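Local structure of aggregation suppressing protein (4ZJ9) at residues A[48-53]-A[58-63]; A[69-74]-A[122-127]; A[120-123]-A[128-131]. The protein is a small heat shock protein of the Hsp20 family that probably acts as a chaperone, suppressing protein aggregation under stress. One frame throughout, in Å; residues are numbered along the deposited sequence.

Contact 1 of 3, residues A[48-53]-A[58-63]; sequences DLQKRD and LLTVSV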
ATOM      1  N   ASP A  48      11.673  -1.304  -3.419  1.00 32.18           N
ATOM      2  CA  ASP A  48      12.329  -2.077  -4.424  1.00 32.84           C
ATOM      3  C   ASP A  48      13.193  -1.080  -5.154  1.00 34.61           C
ATOM      4  O   ASP A  48      12.845   0.104  -5.288  1.00 35.52           O
ATOM      5  CB  ASP A  48      11.353  -2.600  -5.460  1.00 36.45           C
ATOM      6  CG  ASP A  48      10.502  -3.768  -4.965  1.00 36.82           C
ATOM      7  OD1 ASP A  48      10.802  -4.399  -3.900  1.00 34.26           O
ATOM      8  OD2 ASP A  48       9.500  -4.021  -5.655  1.00 37.42           O
ATOM      9  N   LEU A  49      14.287  -1.586  -5.718  1.00 36.52           N
ATOM     10  CA  LEU A  49      15.139  -0.772  -6.574  1.00 36.99           C
ATOM     11  C   LEU A  49      15.464  -1.566  -7.776  1.00 36.32           C
ATOM     12  O   LEU A  49      15.992  -2.701  -7.673  1.00 39.74           O
ATOM     13  CB  LEU A  49      16.413  -0.341  -5.813  1.00 41.44           C
ATOM     14  CG  LEU A  49      17.327   0.613  -6.577  1.00 45.92           C
ATOM     15  CD1 LEU A  49      16.678   1.970  -6.853  1.00 48.04           C
ATOM     16  CD2 LEU A  49      18.588   0.735  -5.724  1.00 54.41           C
ATOM     17  N   GLN A  50      15.094  -1.040  -8.920  1.00 34.90           N
ATOM     18  CA  GLN A  50      15.403  -1.714 -10.143  1.00 36.55           C
ATOM     19  C   GLN A  50      16.272  -0.878 -11.039  1.00 40.16           C
ATOM     20  O   GLN A  50      16.301   0.337 -10.940  1.00 40.35           O
ATOM     21  CB  GLN A  50      14.098  -1.991 -10.916  1.00 41.84           C
ATOM     22  CG  GLN A  50      13.200  -2.988 -10.236  1.00 44.09           C
ATOM     23  CD  GLN A  50      11.752  -2.881 -10.764  1.00 46.52           C
ATOM     24  OE1 GLN A  50      10.944  -2.206 -10.194  1.00 46.53           O
ATOM     25  NE2 GLN A  50      11.482  -3.496 -11.901  1.00 51.03           N
ATOM     26  N   LYS A  51      16.986  -1.567 -11.920  1.00 41.83           N
ATOM     27  CA  LYS A  51      17.860  -0.995 -12.953  1.00 47.27           C
ATOM     28  C   LYS A  51      17.163  -1.324 -14.331  1.00 58.71           C
ATOM     29  O   LYS A  51      17.139  -2.489 -14.737  1.00 68.67           O
ATOM     30  CB  LYS A  51      19.256  -1.633 -12.767  1.00 50.85           C
ATOM     31  CG  LYS A  51      20.415  -1.079 -13.578  1.00 57.43           C
ATOM     32  CD  LYS A  51      21.778  -1.653 -13.080  1.00 65.66           C
ATOM     33  CE  LYS A  51      21.829  -3.202 -13.130  1.00 73.85           C
ATOM     34  NZ  LYS A  51      23.180  -3.853 -12.941  1.00 77.15           N
ATOM     35  N   ARG A  52      16.546  -0.332 -14.991  1.00 77.77           N
ATOM     36  CA  ARG A  52      15.857  -0.562 -16.283  1.00103.66           C
ATOM     37  C   ARG A  52      16.891  -0.780 -17.382  1.00 97.50           C
ATOM     38  O   ARG A  52      16.650  -1.501 -18.341  1.00117.85           O
ATOM     39  CB  ARG A  52      14.954   0.614 -16.661  1.00 91.49           C
ATOM     40  CG  ARG A  52      13.866   0.962 -15.653  1.00 90.58           C
ATOM     41  N   ASP A  53      18.029  -0.104 -17.223  1.00110.29           N
ATOM     42  CA  ASP A  53      19.275  -0.358 -17.953  1.00110.33           C
ATOM     43  C   ASP A  53      20.381   0.404 -17.203  1.00103.73           C
ATOM     44  O   ASP A  53      20.147   0.841 -16.084  1.00113.49           O
ATOM     45  CB  ASP A  53      19.159   0.094 -19.400  1.00108.22           C
ATOM     46  CG  ASP A  53      18.752   1.532 -19.518  1.00115.90           C
ATOM     47  OD1 ASP A  53      17.542   1.806 -19.731  1.00100.14           O
ATOM     48  OD2 ASP A  53      19.653   2.382 -19.375  1.00116.74           O
ATOM     49  N   LEU A  58      14.683   2.621 -11.195  1.00 39.53           N
ATOM     50  CA  LEU A  58      13.310   2.808 -10.728  1.00 38.21           C
ATOM     51  C   LEU A  58      13.264   2.441  -9.279  1.00 33.70           C
ATOM     52  O   LEU A  58      13.565   1.320  -8.906  1.00 30.86           O
ATOM     53  CB  LEU A  58      12.290   2.019 -11.517  1.00 43.55           C
ATOM     54  CG  LEU A  58      10.838   2.224 -11.006  1.00 43.01           C
ATOM     55  CD1 LEU A  58      10.281   3.594 -11.373  1.00 41.75           C
ATOM     56  CD2 LEU A  58       9.900   1.117 -11.504  1.00 47.12           C
ATOM     57  N   LEU A  59      12.900   3.417  -8.464  1.00 32.18           N
ATOM     58  CA  LEU A  59      12.714   3.210  -7.050  1.00 32.52           C
ATOM     59  C   LEU A  59      11.223   3.090  -6.804  1.00 29.68           C
ATOM     60  O   LEU A  59      10.416   3.939  -7.241  1.00 31.00           O
ATOM     61  CB  LEU A  59      13.269   4.417  -6.277  1.00 37.03           C
ATOM     62  CG  LEU A  59      12.924   4.433  -4.806  1.00 35.96           C
ATOM     63  CD1 LEU A  59      13.641   3.307  -4.086  1.00 35.75           C
ATOM     64  CD2 LEU A  59      13.312   5.809  -4.285  1.00 41.26           C
ATOM     65  N   THR A  60      10.838   2.036  -6.118  1.00 31.97           N
ATOM     66  CA  THR A  60       9.441   1.868  -5.721  1.00 28.01           C
ATOM     67  C   THR A  60       9.333   1.797  -4.220  1.00 26.50           C
ATOM     68  O   THR A  60       9.919   0.908  -3.576  1.00 32.92           O
ATOM     69  CB  THR A  60       8.886   0.535  -6.363  1.00 32.37           C
ATOM     70  OG1 THR A  60       8.964   0.681  -7.780  1.00 36.44           O
ATOM     71  CG2 THR A  60       7.455   0.296  -6.001  1.00 35.53           C
ATOM     72  N   VAL A  61       8.555   2.714  -3.644  1.00 26.28           N
ATOM     73  CA  VAL A  61       8.366   2.713  -2.215  1.00 27.39           C
ATOM     74  C   VAL A  61       6.910   2.345  -1.895  1.00 27.78           C
ATOM     75  O   VAL A  61       5.984   2.891  -2.478  1.00 29.37           O
ATOM     76  CB  VAL A  61       8.688   4.092  -1.627  1.00 28.67           C
ATOM     77  CG1 VAL A  61       8.685   4.049  -0.097  1.00 30.65           C
ATOM     78  CG2 VAL A  61      10.043   4.535  -2.114  1.00 31.90           C
ATOM     79  N   SER A  62       6.751   1.409  -0.951  1.00 28.64           N
ATOM     80  CA  SER A  62       5.411   0.945  -0.504  1.00 28.30           C
ATOM     81  C   SER A  62       4.854   1.976   0.495  1.00 31.81           C
ATOM     82  O   SER A  62       5.410   2.128   1.577  1.00 32.66           O
ATOM     83  CB  SER A  62       5.459  -0.411   0.183  1.00 30.77           C
ATOM     84  OG  SER A  62       4.101  -0.851   0.506  1.00 32.40           O
ATOM     85  N   VAL A  63       3.816   2.714   0.096  1.00 30.70           N
ATOM     86  CA  VAL A  63       3.288   3.780   0.912  1.00 32.31           C
ATOM     87  C   VAL A  63       1.732   3.722   0.902  1.00 31.56           C
ATOM     88  O   VAL A  63       1.068   4.685   0.498  1.00 32.38           O
ATOM     89  CB  VAL A  63       3.795   5.169   0.491  1.00 31.42           C
ATOM     90  CG1 VAL A  63       5.251   5.359   0.953  1.00 37.18           C
ATOM     91  CG2 VAL A  63       3.601   5.357  -0.970  1.00 33.22           C
TER
HETATM   92  O   HOH W   1      11.485  -0.507  -8.275  1.00 38.85           O
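Asp48, Leu49 and Gln50 pair with Thr60, Leu59 and Leu58 in the first beta hairpin of the alpha-crystallin domain. The short strand axes are 4.8 Å apart and antiparallel at 165°. Asp48 with Thr60 and Gln50 with Leu58 are hydrogen-bonded pairs. Each makes two backbone bonds, among them Asp48 N to Thr60 O at 2.8 Å. Leu49 with Leu59 is the non-hydrogen-bonded pair between them.

Three groups meet the O of Leu58. It accepts the N-H of Gln50, and a water lies 2.8 Å from Leu58 O and donates to it. The CA of Leu49 adds a CA-H...O contact at 3.5 Å from Leu58 O. The same water lies 2.6 Å from Gln50 OE1 and also bonds to Thr60 OG1. More acceptors are in its reach than it has protons, so it probably shares its bonds among them. Gln50 and Leu58 lie side by side on this face, and Gln50 OE1 comes within 3.7 Å of Leu58 CD2. The polar end of Gln50 thus rests against a methyl while it meets the water.

On the other face the leucines carry the contact. Leu59 has CG anti to its backbone N (chi1 170°), and its CD1 reaches back to Asp48 O at 3.5 Å. Leu49 CD1 lies 4.2 Å from Leu59 CB. Leu59 also packs on Val131 and Phe111, and Leu49 lies near a methylpentanediol molecule, probably from the crystallisation liquor.

The carboxylate of Asp48 faces the second subunit, where OD1 accepts a hydrogen bond from Ile102 N. Residues 48-50 also pair there with an antiparallel strand, which carries the sheet across the interface. The chemistry therefore separates a largely polar face of Asp48, Gln50 and Thr60, with Leu58 at its side, from the apolar face of Leu49 and Leu59.

Contact 2 of 3, residues A[69-74]-A[122-127]; sequences EELEIE and AKLEQG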
ATOM      1  N   GLU A  69       0.039  15.030  -0.524  1.00 48.83           N
ATOM      2  CA  GLU A  69       0.509  16.134   0.361  1.00 54.59           C
ATOM      3  C   GLU A  69       1.400  15.705   1.554  1.00 50.03           C
ATOM      4  O   GLU A  69       2.041  16.537   2.167  1.00 49.57           O
ATOM      5  CB  GLU A  69      -0.670  16.986   0.889  1.00 63.55           C
ATOM      6  CG  GLU A  69      -1.692  16.222   1.705  1.00 65.96           C
ATOM      7  CD  GLU A  69      -2.795  15.631   0.846  1.00 73.30           C
ATOM      8  OE1 GLU A  69      -2.609  15.447  -0.402  1.00 68.28           O
ATOM      9  OE2 GLU A  69      -3.854  15.343   1.438  1.00 86.30           O
ATOM     10  N   GLU A  70       1.407  14.416   1.906  1.00 41.67           N
ATOM     11  CA  GLU A  70       2.234  13.930   3.037  1.00 39.20           C
ATOM     12  C   GLU A  70       3.628  13.475   2.594  1.00 42.01           C
ATOM     13  O   GLU A  70       4.497  13.119   3.468  1.00 41.41           O
ATOM     14  CB  GLU A  70       1.554  12.709   3.657  1.00 41.63           C
ATOM     15  CG  GLU A  70       0.125  12.943   4.140  1.00 45.40           C
ATOM     16  CD  GLU A  70      -0.475  11.681   4.769  1.00 52.40           C
ATOM     17  OE1 GLU A  70      -0.822  10.759   3.988  1.00 47.05           O
ATOM     18  OE2 GLU A  70      -0.599  11.575   6.024  1.00 52.16           O
ATOM     19  N   LEU A  71       3.869  13.519   1.274  1.00 50.22           N
ATOM     20  CA  LEU A  71       5.076  12.966   0.689  1.00 44.66           C
ATOM     21  C   LEU A  71       5.903  14.025   0.024  1.00 49.94           C
ATOM     22  O   LEU A  71       5.360  14.876  -0.673  1.00 49.10           O
ATOM     23  CB  LEU A  71       4.745  11.822  -0.301  1.00 43.19           C
ATOM     24  CG  LEU A  71       4.072  10.582   0.286  1.00 44.17           C
ATOM     25  CD1 LEU A  71       3.530   9.640  -0.802  1.00 42.57           C
ATOM     26  CD2 LEU A  71       5.027   9.850   1.218  1.00 44.40           C
ATOM     27  N   GLU A  72       7.218  13.966   0.217  1.00 47.64           N
ATOM     28  CA  GLU A  72       8.102  14.916  -0.426  1.00 49.82           C
ATOM     29  C   GLU A  72       9.336  14.269  -0.912  1.00 47.02           C
ATOM     30  O   GLU A  72       9.796  13.293  -0.335  1.00 41.51           O
ATOM     31  CB  GLU A  72       8.360  16.069   0.501  1.00 54.79           C
ATOM     32  CG  GLU A  72       7.232  17.069   0.278  1.00 68.94           C
ATOM     33  CD  GLU A  72       7.335  18.338   1.056  1.00 74.75           C
ATOM     34  OE1 GLU A  72       8.470  18.845   1.258  1.00 88.35           O
ATOM     35  OE2 GLU A  72       6.244  18.821   1.425  1.00 85.95           O
ATOM     36  N   ILE A  73       9.767  14.698  -2.093  1.00 45.24           N
ATOM     37  CA  ILE A  73      10.972  14.211  -2.675  1.00 46.63           C
ATOM     38  C   ILE A  73      11.771  15.442  -2.961  1.00 51.49           C
ATOM     39  O   ILE A  73      11.205  16.471  -3.365  1.00 58.01           O
ATOM     40  CB  ILE A  73      10.779  13.349  -3.947  1.00 55.20           C
ATOM     41  CG1 ILE A  73      10.079  14.126  -5.045  1.00 64.93           C
ATOM     42  CG2 ILE A  73       9.885  12.157  -3.667  1.00 60.59           C
ATOM     43  CD1 ILE A  73      10.100  13.404  -6.373  1.00 71.08           C
ATOM     44  N   GLU A  74      13.066  15.369  -2.665  1.00 48.25           N
ATOM     45  CA  GLU A  74      13.944  16.498  -2.939  1.00 56.64           C
ATOM     46  C   GLU A  74      15.329  15.921  -3.146  1.00 56.35           C
ATOM     47  O   GLU A  74      15.683  14.873  -2.573  1.00 55.85           O
ATOM     48  CB  GLU A  74      13.926  17.521  -1.805  1.00 65.28           C
ATOM     49  CG  GLU A  74      14.864  17.163  -0.660  1.00 76.14           C
ATOM     50  CD  GLU A  74      14.612  17.961   0.617  1.00 88.00           C
ATOM     51  OE1 GLU A  74      14.440  19.207   0.533  1.00 85.43           O
ATOM     52  OE2 GLU A  74      14.596  17.323   1.704  1.00 97.71           O
ATOM     53  N   ALA A 122       8.032  11.471 -10.066  1.00 54.28           N
ATOM     54  CA  ALA A 122       7.568  10.630  -8.944  1.00 47.77           C
ATOM     55  C   ALA A 122       6.049  10.508  -9.025  1.00 45.22           C
ATOM     56  O   ALA A 122       5.344  11.481  -9.002  1.00 48.77           O
ATOM     57  CB  ALA A 122       8.001  11.182  -7.629  1.00 46.19           C
ATOM     58  N   LYS A 123       5.558   9.289  -9.206  1.00 40.72           N
ATOM     59  CA  LYS A 123       4.123   9.027  -9.389  1.00 38.75           C
ATOM     60  C   LYS A 123       3.672   8.245  -8.187  1.00 33.66           C
ATOM     61  O   LYS A 123       4.295   7.282  -7.798  1.00 38.78           O
ATOM     62  CB  LYS A 123       3.919   8.252 -10.656  1.00 42.56           C
ATOM     63  CG  LYS A 123       4.517   8.932 -11.892  1.00 53.98           C
ATOM     64  CD  LYS A 123       4.224   8.167 -13.178  1.00 64.68           C
ATOM     65  CE  LYS A 123       4.396   9.073 -14.405  1.00 74.49           C
ATOM     66  NZ  LYS A 123       4.404   8.292 -15.674  1.00 82.20           N
ATOM     67  N   LEU A 124       2.557   8.626  -7.618  1.00 34.55           N
ATOM     68  CA  LEU A 124       1.951   7.883  -6.539  1.00 34.12           C
ATOM     69  C   LEU A 124       0.723   7.192  -7.134  1.00 36.30           C
ATOM     70  O   LEU A 124      -0.222   7.868  -7.630  1.00 38.10           O
ATOM     71  CB  LEU A 124       1.591   8.850  -5.448  1.00 35.92           C
ATOM     72  CG  LEU A 124       0.817   8.336  -4.253  1.00 36.18           C
ATOM     73  CD1 LEU A 124       1.756   7.413  -3.447  1.00 36.11           C
ATOM     74  CD2 LEU A 124       0.351   9.484  -3.396  1.00 39.21           C
ATOM     75  N   GLU A 125       0.727   5.856  -7.113  1.00 38.05           N
ATOM     76  CA  GLU A 125      -0.368   5.082  -7.656  1.00 40.41           C
ATOM     77  C   GLU A 125      -0.442   3.744  -7.004  1.00 36.36           C
ATOM     78  O   GLU A 125       0.575   3.116  -6.755  1.00 32.17           O
ATOM     79  CB  GLU A 125      -0.175   4.900  -9.185  1.00 52.69           C
ATOM     80  CG  GLU A 125      -1.345   4.183  -9.924  1.00 74.13           C
ATOM     81  CD  GLU A 125      -2.425   5.081 -10.599  1.00 84.74           C
ATOM     82  OE1 GLU A 125      -3.311   5.689  -9.930  1.00 89.92           O
ATOM     83  OE2 GLU A 125      -2.411   5.146 -11.850  1.00 75.60           O
ATOM     84  N   GLN A 126      -1.627   3.321  -6.646  1.00 32.12           N
ATOM     85  CA  GLN A 126      -1.824   2.033  -5.957  1.00 34.51           C
ATOM     86  C   GLN A 126      -1.060   1.771  -4.749  1.00 31.28           C
ATOM     87  O   GLN A 126      -0.695   0.634  -4.482  1.00 32.63           O
ATOM     88  CB  GLN A 126      -1.635   0.929  -6.986  1.00 36.12           C
ATOM     89  CG  GLN A 126      -2.662   1.220  -8.094  1.00 51.37           C
ATOM     90  CD  GLN A 126      -3.277  -0.028  -8.625  1.00 61.35           C
ATOM     91  OE1 GLN A 126      -2.696  -0.671  -9.509  1.00 86.56           O
ATOM     92  NE2 GLN A 126      -4.423  -0.422  -8.066  1.00 55.42           N
ATOM     93  N   GLY A 127      -0.892   2.800  -3.934  1.00 27.45           N
ATOM     94  CA  GLY A 127      -0.178   2.697  -2.663  1.00 30.65           C
ATOM     95  C   GLY A 127       1.325   2.560  -2.827  1.00 28.74           C
ATOM     96  O   GLY A 127       2.026   2.211  -1.884  1.00 28.36           O
TER
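The backbones of Leu71 and Ile73 lie well apart from those of Leu124 and Ala122. The nearest CA pairs are Leu71 with Leu124 at 9.4 Å and Ile73 with Ala122 at 8.0 Å. This is the spacing of two layers, not of neighbours in one sheet, and no hydrogen bond crosses. The register runs in opposite directions: two residues forward from Leu71 match two residues back from Leu124. In both strands the touching side chains start toward the other segment.

Leu71 and Leu124 cross at about a right angle. CD1 of Leu71 meets the methyl fork of Leu124, at 3.9 Å from its CD1 and 4.1 Å from its CD2. With CG of Leu124 anti to the backbone N (chi1 174°), both methyls of that fork come within reach of Leu71 CD1.

Ile73 faces the small Ala122. Its CG1 sits between the backbone N and the carbonyl carbon (chi1 60°), and the extended chain beyond it brings CD1 to the alanine methyl. Ile73 CD1 lies 3.3 Å from Ala122 CB, tighter than usual for two carbons, so the exact value is doubtful.

The four side chains make a purely apolar, partly open contact, and each also touches a neighbouring molecule in the crystal. In related small heat shock proteins the groove between the corresponding edge strands takes up a C-terminal tail motif. A similar role is possible here, but the tail is not modelled.

Strands 71-76 and 118-125 are outermost strands of the two sheets of the sandwich within this chain, so the contact joins the two layers along one border. Trp66 packs on Leu71, and Val63 packs on Leu124. Strand 128-134 is next to 118-125 in its sheet.

Contact 3 of 3, residues A[120-123]-A[128-131]; sequences NNAK and LLLV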
ATOM      1  N   ASN A 120      13.287  12.131 -12.673  1.00 61.12           N
ATOM      2  CA  ASN A 120      12.462  12.575 -13.823  1.00 69.47           C
ATOM      3  C   ASN A 120      11.009  12.756 -13.436  1.00 73.97           C
ATOM      4  O   ASN A 120      10.431  13.811 -13.699  1.00 90.06           O
ATOM      5  CB  ASN A 120      12.640  11.667 -15.058  1.00 67.82           C
ATOM      6  CG  ASN A 120      13.931  11.985 -15.817  1.00 68.31           C
ATOM      7  N   ASN A 121      10.430  11.750 -12.790  1.00 70.30           N
ATOM      8  CA  ASN A 121       9.107  11.903 -12.156  1.00 73.56           C
ATOM      9  C   ASN A 121       8.984  11.057 -10.912  1.00 64.57           C
ATOM     10  O   ASN A 121       9.781  10.065 -10.708  1.00 54.61           O
ATOM     11  CB  ASN A 121       7.936  11.580 -13.120  1.00 80.95           C
ATOM     12  CG  ASN A 121       8.029  10.190 -13.728  1.00 83.47           C
ATOM     13  OD1 ASN A 121       8.169   9.184 -13.017  1.00 90.75           O
ATOM     14  ND2 ASN A 121       7.947  10.124 -15.051  1.00 84.57           N
ATOM     15  N   ALA A 122       8.032  11.471 -10.066  1.00 54.28           N
ATOM     16  CA  ALA A 122       7.568  10.630  -8.944  1.00 47.77           C
ATOM     17  C   ALA A 122       6.049  10.508  -9.025  1.00 45.22           C
ATOM     18  O   ALA A 122       5.344  11.481  -9.002  1.00 48.77           O
ATOM     19  CB  ALA A 122       8.001  11.182  -7.629  1.00 46.19           C
ATOM     20  N   LYS A 123       5.558   9.289  -9.206  1.00 40.72           N
ATOM     21  CA  LYS A 123       4.123   9.027  -9.389  1.00 38.75           C
ATOM     22  C   LYS A 123       3.672   8.245  -8.187  1.00 33.66           C
ATOM     23  O   LYS A 123       4.295   7.282  -7.798  1.00 38.78           O
ATOM     24  CB  LYS A 123       3.919   8.252 -10.656  1.00 42.56           C
ATOM     25  CG  LYS A 123       4.517   8.932 -11.892  1.00 53.98           C
ATOM     26  CD  LYS A 123       4.224   8.167 -13.178  1.00 64.68           C
ATOM     27  CE  LYS A 123       4.396   9.073 -14.405  1.00 74.49           C
ATOM     28  NZ  LYS A 123       4.404   8.292 -15.674  1.00 82.20           N
ATOM     29  N   LEU A 128       1.819   2.904  -4.017  1.00 28.72           N
ATOM     30  CA  LEU A 128       3.196   2.807  -4.366  1.00 30.46           C
ATOM     31  C   LEU A 128       3.714   4.164  -4.845  1.00 30.16           C
ATOM     32  O   LEU A 128       3.003   4.899  -5.518  1.00 32.78           O
ATOM     33  CB  LEU A 128       3.487   1.735  -5.463  1.00 30.20           C
ATOM     34  CG  LEU A 128       3.079   0.306  -5.102  1.00 31.55           C
ATOM     35  CD1 LEU A 128       3.307  -0.605  -6.300  1.00 39.21           C
ATOM     36  CD2 LEU A 128       3.735  -0.176  -3.839  1.00 32.80           C
ATOM     37  N   LEU A 129       4.957   4.496  -4.433  1.00 31.23           N
ATOM     38  CA  LEU A 129       5.561   5.725  -4.922  1.00 30.19           C
ATOM     39  C   LEU A 129       6.653   5.271  -5.862  1.00 31.72           C
ATOM     40  O   LEU A 129       7.571   4.553  -5.429  1.00 31.09           O
ATOM     41  CB  LEU A 129       6.159   6.497  -3.760  1.00 33.26           C
ATOM     42  CG  LEU A 129       6.890   7.791  -4.217  1.00 36.52           C
ATOM     43  CD1 LEU A 129       5.990   8.837  -4.883  1.00 44.26           C
ATOM     44  CD2 LEU A 129       7.498   8.356  -2.955  1.00 35.40           C
ATOM     45  N   LEU A 130       6.547   5.646  -7.118  1.00 31.86           N
ATOM     46  CA  LEU A 130       7.454   5.268  -8.150  1.00 34.25           C
ATOM     47  C   LEU A 130       8.286   6.461  -8.585  1.00 34.61           C
ATOM     48  O   LEU A 130       7.756   7.440  -9.116  1.00 34.13           O
ATOM     49  CB  LEU A 130       6.689   4.734  -9.368  1.00 36.83           C
ATOM     50  CG  LEU A 130       6.445   3.213  -9.243  1.00 46.67           C
ATOM     51  CD1 LEU A 130       5.403   2.859  -8.215  1.00 48.70           C
ATOM     52  CD2 LEU A 130       5.927   2.712 -10.578  1.00 57.65           C
ATOM     53  N   VAL A 131       9.594   6.346  -8.411  1.00 32.59           N
ATOM     54  CA  VAL A 131      10.543   7.402  -8.717  1.00 33.93           C
ATOM     55  C   VAL A 131      11.559   6.938  -9.761  1.00 34.66           C
ATOM     56  O   VAL A 131      12.379   6.042  -9.506  1.00 34.01           O
ATOM     57  CB  VAL A 131      11.267   7.821  -7.454  1.00 33.55           C
ATOM     58  CG1 VAL A 131      12.141   9.054  -7.777  1.00 37.60           C
ATOM     59  CG2 VAL A 131      10.233   8.222  -6.429  1.00 35.32           C
TER
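Lys123 O takes the N-H of Leu130, with Leu130 N 2.9 Å from Lys123 O. The CA of Leu129 makes a bent CA-H...O contact, 3.5 Å from Lys123 O. Leu129 CD1 comes to 3.7 Å from Lys123 O.

The return bond runs from Lys123 N to Leu130 O. Ala122 CA lies 3.2 Å from Leu130 O in a CA-H...O contact. Together the two N-H bonds make Lys123 with Leu130 a hydrogen-bonded antiparallel pair. Ala122 with Val131 is the non-hydrogen-bonded pair beside it, and Val131 CA makes a CA-H...O contact with Asn121 O at 3.4 Å.

Val131 turns its two methyls to different partners. CG2, anti to the carbonyl carbon, meets Ala122 CB at 3.9 Å, while CG1 lies as close to Asn121 O. Leu129 CD1 adds to this apolar side, 4.1 Å from Ala122 CB. On the other face Leu130 CB lies near the backbone O of Lys123, while the Lys123 side chain leads away and is exposed.

Asn120 and Asn121 both bond through their backbones to Glu132, consistent with a beta bulge in the outer strand. Strand 118-125 is an outermost strand of the four-stranded sheet. Strand 128-134 is an inner strand of that sheet, bonded on its other side to Leu59 and Val61 of strand 56-62.

In the fold
Contacts 1 and 3 are the two hairpins of one four-stranded sheet. Their inner strands, 56-62 and 128-134, are joined by Val61 O to Leu129 N and Leu59 O to Val131 N. Both rest on backbone hydrogen bonds and are partly buried. Contact 1 adds a bound water and lies at the subunit interface. Contact 2 is different: a surface contact between the sheets, made by methyl groups alone. It shares Ala122 and Lys123 with contact 3; Ala122 packs in both. Val63 ties contact 1 to contact 2, since its N lies 2.7 Å from Gly127 O and its CG2 packs on Leu124 CD1.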